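Local coordinates for FAD-binding oxidoreductase (Gulosibacter chungangensis, PDB 7PBG), which oxidises 4-ethylphenol with a covalently bound FAD cofactor, a dehydrogenation at the alkyl side chain that gives 4-vinylphenol, at residues E40-E52 with Y446-L458. Residues are numbered along the deposited sequence; the frame is centred on the assembly and turned at random.
Sequences EYDDKFPVTDGDE and YDTADPASRKETL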
loop_
_atom_site.group_PDB
_atom_site.type_symbol
_atom_site.label_atom_id
_atom_site.label_comp_id
_atom_site.label_asym_id
_atom_site.label_seq_id
_atom_site.Cartn_x
_atom_site.Cartn_y
_atom_site.Cartn_z
ATOM N N GLU A 40 3.786 -20.501 29.115
ATOM C CA GLU A 40 4.597 -19.331 28.686
ATOM C C GLU A 40 3.860 -18.582 27.556
ATOM O O GLU A 40 4.127 -17.375 27.365
ATOM C CB GLU A 40 5.963 -19.813 28.221
ATOM C CG GLU A 40 6.943 -18.706 27.893
ATOM C CD GLU A 40 8.387 -19.193 27.762
ATOM O OE1 GLU A 40 8.823 -20.016 28.613
ATOM O OE2 GLU A 40 9.078 -18.765 26.809
ATOM N N TYR A 41 3.055 -19.290 26.778
ATOM C CA TYR A 41 2.443 -18.756 25.524
ATOM C C TYR A 41 0.996 -18.353 25.797
ATOM O O TYR A 41 0.317 -17.930 24.852
ATOM C CB TYR A 41 2.605 -19.746 24.359
ATOM C CG TYR A 41 4.022 -19.877 23.893
ATOM C CD1 TYR A 41 4.556 -19.013 22.954
ATOM C CD2 TYR A 41 4.874 -20.792 24.499
ATOM C CE1 TYR A 41 5.867 -19.138 22.518
ATOM C CE2 TYR A 41 6.182 -20.921 24.083
ATOM C CZ TYR A 41 6.688 -20.088 23.098
ATOM O OH TYR A 41 7.997 -20.207 22.707
ATOM N N ASP A 42 0.487 -18.522 27.019
ATOM C CA ASP A 42 -0.819 -17.917 27.389
ATOM C C ASP A 42 -0.679 -16.377 27.409
ATOM O O ASP A 42 0.417 -15.848 27.609
ATOM C CB ASP A 42 -1.282 -18.413 28.760
ATOM C CG ASP A 42 -1.566 -19.909 28.812
ATOM O OD1 ASP A 42 -1.712 -20.541 27.721
ATOM O OD2 ASP A 42 -1.666 -20.419 29.959
ATOM N N ASP A 43 -1.782 -15.665 27.179
ATOM C CA ASP A 43 -1.768 -14.195 27.113
ATOM C C ASP A 43 -1.182 -13.664 28.422
ATOM O O ASP A 43 -1.712 -14.020 29.504
ATOM C CB ASP A 43 -3.205 -13.699 26.888
ATOM C CG ASP A 43 -3.381 -12.230 26.600
ATOM O OD1 ASP A 43 -2.351 -11.483 26.687
ATOM O OD2 ASP A 43 -4.572 -11.838 26.240
ATOM N N LYS A 44 -0.192 -12.765 28.341
ATOM C CA LYS A 44 0.357 -12.114 29.550
ATOM C C LYS A 44 -0.668 -11.175 30.187
ATOM O O LYS A 44 -0.603 -10.982 31.431
ATOM C CB LYS A 44 1.637 -11.347 29.228
ATOM C CG LYS A 44 2.756 -12.170 28.624
ATOM C CD LYS A 44 3.149 -13.363 29.444
ATOM C CE LYS A 44 4.450 -14.004 28.989
ATOM N NZ LYS A 44 4.627 -15.328 29.632
ATOM N N PHE A 45 -1.568 -10.590 29.365
ATOM C CA PHE A 45 -2.582 -9.564 29.734
ATOM C C PHE A 45 -3.949 -10.074 29.351
ATOM O O PHE A 45 -4.681 -9.470 28.556
ATOM C CB PHE A 45 -2.330 -8.201 29.083
ATOM C CG PHE A 45 -1.011 -7.539 29.353
ATOM C CD1 PHE A 45 -0.131 -7.977 30.331
ATOM C CD2 PHE A 45 -0.639 -6.472 28.555
ATOM C CE1 PHE A 45 1.072 -7.322 30.540
ATOM C CE2 PHE A 45 0.566 -5.831 28.764
ATOM C CZ PHE A 45 1.411 -6.244 29.747
ATOM N N PRO A 46 -4.398 -11.140 30.046
ATOM C CA PRO A 46 -5.750 -11.648 29.845
ATOM C C PRO A 46 -6.815 -10.706 30.399
ATOM O O PRO A 46 -6.584 -9.923 31.286
ATOM C CB PRO A 46 -5.708 -12.962 30.620
ATOM C CG PRO A 46 -4.799 -12.654 31.771
ATOM C CD PRO A 46 -3.684 -11.855 31.116
ATOM N N VAL A 47 -8.026 -10.841 29.873
ATOM C CA VAL A 47 -9.214 -10.224 30.506
ATOM C C VAL A 47 -10.246 -11.344 30.762
ATOM O O VAL A 47 -11.424 -11.026 31.036
ATOM C CB VAL A 47 -9.774 -9.046 29.702
ATOM C CG1 VAL A 47 -8.812 -7.857 29.699
ATOM C CG2 VAL A 47 -10.137 -9.444 28.276
ATOM N N THR A 48 -9.827 -12.599 30.617
ATOM C CA THR A 48 -10.688 -13.786 30.882
ATOM C C THR A 48 -10.002 -14.641 31.934
ATOM O O THR A 48 -8.770 -14.521 32.096
ATOM C CB THR A 48 -10.986 -14.554 29.582
ATOM O OG1 THR A 48 -9.757 -14.884 28.947
ATOM C CG2 THR A 48 -11.850 -13.787 28.607
ATOM N N ASP A 49 -10.754 -15.553 32.563
ATOM C CA ASP A 49 -10.291 -16.238 33.807
ATOM C C ASP A 49 -10.063 -17.740 33.607
ATOM O O ASP A 49 -9.402 -18.339 34.503
ATOM C CB ASP A 49 -11.284 -16.026 34.949
ATOM C CG ASP A 49 -11.566 -14.568 35.240
ATOM O OD1 ASP A 49 -10.633 -13.750 35.141
ATOM O OD2 ASP A 49 -12.723 -14.249 35.521
ATOM N N GLY A 50 -10.565 -18.316 32.504
ATOM C CA GLY A 50 -10.677 -19.776 32.309
ATOM C C GLY A 50 -9.719 -20.293 31.243
ATOM O O GLY A 50 -8.593 -19.746 31.088
ATOM N N ASP A 51 -10.168 -21.293 30.483
ATOM C CA ASP A 51 -9.353 -21.923 29.418
ATOM C C ASP A 51 -9.575 -21.213 28.068
ATOM O O ASP A 51 -9.023 -21.718 27.079
ATOM C CB ASP A 51 -9.607 -23.427 29.398
ATOM C CG ASP A 51 -8.719 -24.142 30.404
ATOM O OD1 ASP A 51 -7.870 -23.465 31.038
ATOM O OD2 ASP A 51 -8.868 -25.362 30.534
ATOM N N GLU A 52 -10.259 -20.058 28.047
ATOM C CA GLU A 52 -10.358 -19.207 26.829
ATOM C C GLU A 52 -8.955 -18.845 26.336
ATOM O O GLU A 52 -8.099 -18.469 27.203
ATOM C CB GLU A 52 -11.151 -17.926 27.082
ATOM C CG GLU A 52 -12.510 -18.187 27.683
ATOM C CD GLU A 52 -12.597 -18.027 29.198
ATOM O OE1 GLU A 52 -11.605 -18.304 29.928
ATOM O OE2 GLU A 52 -13.653 -17.596 29.648
ATOM N N TYR A 446 -4.680 -1.907 33.880
ATOM C CA TYR A 446 -5.481 -2.706 34.842
ATOM C C TYR A 446 -4.609 -3.777 35.483
ATOM O O TYR A 446 -3.529 -4.078 35.002
ATOM C CB TYR A 446 -6.700 -3.315 34.143
ATOM C CG TYR A 446 -6.387 -4.435 33.201
ATOM C CD1 TYR A 446 -6.683 -5.741 33.540
ATOM C CD2 TYR A 446 -5.751 -4.221 31.986
ATOM C CE1 TYR A 446 -6.373 -6.796 32.701
ATOM C CE2 TYR A 446 -5.418 -5.267 31.144
ATOM C CZ TYR A 446 -5.733 -6.563 31.496
ATOM O OH TYR A 446 -5.388 -7.629 30.712
ATOM N N ASP A 447 -5.114 -4.401 36.557
ATOM C CA ASP A 447 -4.380 -5.466 37.274
ATOM C C ASP A 447 -4.631 -6.783 36.560
ATOM O O ASP A 447 -5.734 -7.368 36.736
ATOM C CB ASP A 447 -4.864 -5.543 38.722
ATOM C CG ASP A 447 -4.062 -6.468 39.585
ATOM O OD1 ASP A 447 -3.410 -7.348 39.053
ATOM O OD2 ASP A 447 -4.234 -6.362 40.806
ATOM N N THR A 448 -3.638 -7.286 35.820
ATOM C CA THR A 448 -3.801 -8.461 34.942
ATOM C C THR A 448 -4.074 -9.696 35.796
ATOM O O THR A 448 -4.612 -10.658 35.231
ATOM C CB THR A 448 -2.591 -8.665 34.041
ATOM O OG1 THR A 448 -1.456 -8.916 34.893
ATOM C CG2 THR A 448 -2.436 -7.475 33.135
ATOM N N ALA A 449 -3.661 -9.696 37.071
ATOM C CA ALA A 449 -3.787 -10.866 37.980
ATOM C C ALA A 449 -5.162 -10.914 38.653
ATOM O O ALA A 449 -5.462 -11.949 39.274
ATOM C CB ALA A 449 -2.695 -10.850 39.021
ATOM N N ASP A 450 -5.984 -9.865 38.563
ATOM C CA ASP A 450 -7.197 -9.699 39.399
ATOM C C ASP A 450 -8.434 -9.891 38.531
ATOM O O ASP A 450 -8.727 -9.047 37.687
ATOM C CB ASP A 450 -7.218 -8.335 40.085
ATOM C CG ASP A 450 -8.487 -8.049 40.875
ATOM O OD1 ASP A 450 -9.373 -8.911 40.913
ATOM O OD2 ASP A 450 -8.569 -6.972 41.443
ATOM N N PRO A 451 -9.229 -10.976 38.731
ATOM C CA PRO A 451 -10.406 -11.191 37.889
ATOM C C PRO A 451 -11.413 -10.031 37.846
ATOM O O PRO A 451 -12.037 -9.810 36.799
ATOM C CB PRO A 451 -11.030 -12.479 38.471
ATOM C CG PRO A 451 -9.838 -13.208 39.092
ATOM C CD PRO A 451 -8.968 -12.091 39.658
ATOM N N ALA A 452 -11.586 -9.296 38.945
ATOM C CA ALA A 452 -12.517 -8.143 38.988
ATOM C C ALA A 452 -11.983 -7.059 38.054
ATOM O O ALA A 452 -12.784 -6.411 37.369
ATOM C CB ALA A 452 -12.668 -7.618 40.412
ATOM N N SER A 453 -10.673 -6.850 38.040
ATOM C CA SER A 453 -10.040 -5.783 37.223
ATOM C C SER A 453 -10.119 -6.197 35.745
ATOM O O SER A 453 -10.404 -5.321 34.902
ATOM C CB SER A 453 -8.629 -5.495 37.626
ATOM O OG SER A 453 -8.140 -4.372 36.907
ATOM N N ARG A 454 -9.919 -7.484 35.461
ATOM C CA ARG A 454 -10.067 -8.030 34.089
ATOM C C ARG A 454 -11.504 -7.708 33.632
ATOM O O ARG A 454 -11.708 -7.182 32.522
ATOM C CB ARG A 454 -9.793 -9.536 34.042
ATOM C CG ARG A 454 -8.361 -9.944 34.372
ATOM C CD ARG A 454 -8.286 -11.463 34.350
ATOM N NE ARG A 454 -6.987 -11.915 34.816
ATOM C CZ ARG A 454 -6.710 -13.084 35.338
ATOM N NH1 ARG A 454 -7.628 -14.040 35.405
ATOM N NH2 ARG A 454 -5.475 -13.323 35.729
ATOM N N LYS A 455 -12.509 -7.987 34.456
ATOM C CA LYS A 455 -13.926 -7.837 34.013
ATOM C C LYS A 455 -14.247 -6.360 33.795
ATOM O O LYS A 455 -14.899 -6.026 32.770
ATOM C CB LYS A 455 -14.895 -8.417 35.048
ATOM C CG LYS A 455 -16.359 -8.121 34.751
ATOM C CD LYS A 455 -17.297 -8.915 35.621
ATOM C CE LYS A 455 -18.583 -8.176 35.930
ATOM N NZ LYS A 455 -19.289 -7.778 34.696
ATOM N N GLU A 456 -13.777 -5.483 34.680
ATOM C CA GLU A 456 -14.018 -4.034 34.565
ATOM C C GLU A 456 -13.391 -3.565 33.253
ATOM O O GLU A 456 -14.015 -2.778 32.563
ATOM C CB GLU A 456 -13.436 -3.240 35.733
ATOM C CG GLU A 456 -14.264 -3.344 37.018
ATOM C CD GLU A 456 -15.752 -3.113 36.806
ATOM O OE1 GLU A 456 -16.556 -4.042 37.122
ATOM O OE2 GLU A 456 -16.106 -2.051 36.281
ATOM N N THR A 457 -12.190 -4.047 32.948
ATOM C CA THR A 457 -11.476 -3.617 31.722
ATOM C C THR A 457 -12.222 -4.084 30.480
ATOM O O THR A 457 -12.387 -3.293 29.545
ATOM C CB THR A 457 -10.037 -4.118 31.734
ATOM O OG1 THR A 457 -9.483 -3.569 32.926
ATOM C CG2 THR A 457 -9.253 -3.660 30.522
ATOM N N LEU A 458 -12.631 -5.348 30.458
ATOM C CA LEU A 458 -13.394 -5.873 29.317
ATOM C C LEU A 458 -14.721 -5.131 29.196
ATOM O O LEU A 458 -15.065 -4.719 28.056
ATOM C CB LEU A 458 -13.638 -7.365 29.498
ATOM C CG LEU A 458 -14.460 -8.000 28.390
ATOM C CD1 LEU A 458 -13.889 -7.682 27.004
ATOM C CD2 LEU A 458 -14.580 -9.497 28.621
HETATM O O HOH W 1 -13.215 -11.790 35.360
HETATM O O HOH W 2 -7.519 -16.947 36.215
#
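Pro-46 O accepts a 2.6 Å hydrogen bond from Tyr-446 OH, the donor standing well above the carbonyl plane, while Arg-454 CG rests 3.6 Å from the same Pro-46 O. CG of Tyr-446 sits between its backbone N and carbonyl carbon (chi1 72°), a turn that brings OH to the loop 40-52, and CG1 of Val-47 packs against CZ of this ring at 3.8 Å. Thr-457 CG2 lies over one face, offset toward the rim. Arg-454, extended from CG to NE, runs on past the loop: Pro-46 CG lies over one guanidinium face, 3.8 Å from NE. Asp-49 OD1, met on its anti side, closes a salt bridge to Arg-454 NH1 at 3.0 Å; the carboxylate and guanidinium planes are 38° apart. Along another edge, NE and NH2 both grip Thr-448 O, fixing the rotation of the guanidinium. Water 2 links NH1 to Asp-49 O, and water 1 joins Asp-49 OD2 to Pro-451 O. The loop leads from helix 35-39 into strand 57-59 of the FAD-binding, PCMH-type part, and it packs here on the C-terminal part, where a type I turn from Asp-447 to Asp-450 joins strand 438-447 to helix 451-470, N-capped by Asp-450. Were Arg-454 an alanine, the Asp-49 carboxylate would probably lose this salt-bridge mate and Thr-448 O both guanidinium donors. Beside the turn, Thr-448 CG2 touches Phe-45 CD1 at 3.7 Å, its OG1 being bonded to Asn-392 O. Val-47 CB meets Leu-458 CB at 4.2 Å, and Phe-396 of strand 393-402 borders both residues. The Phe-45 side chain lies about 4 Å from that of His-395, the covalent FAD attachment.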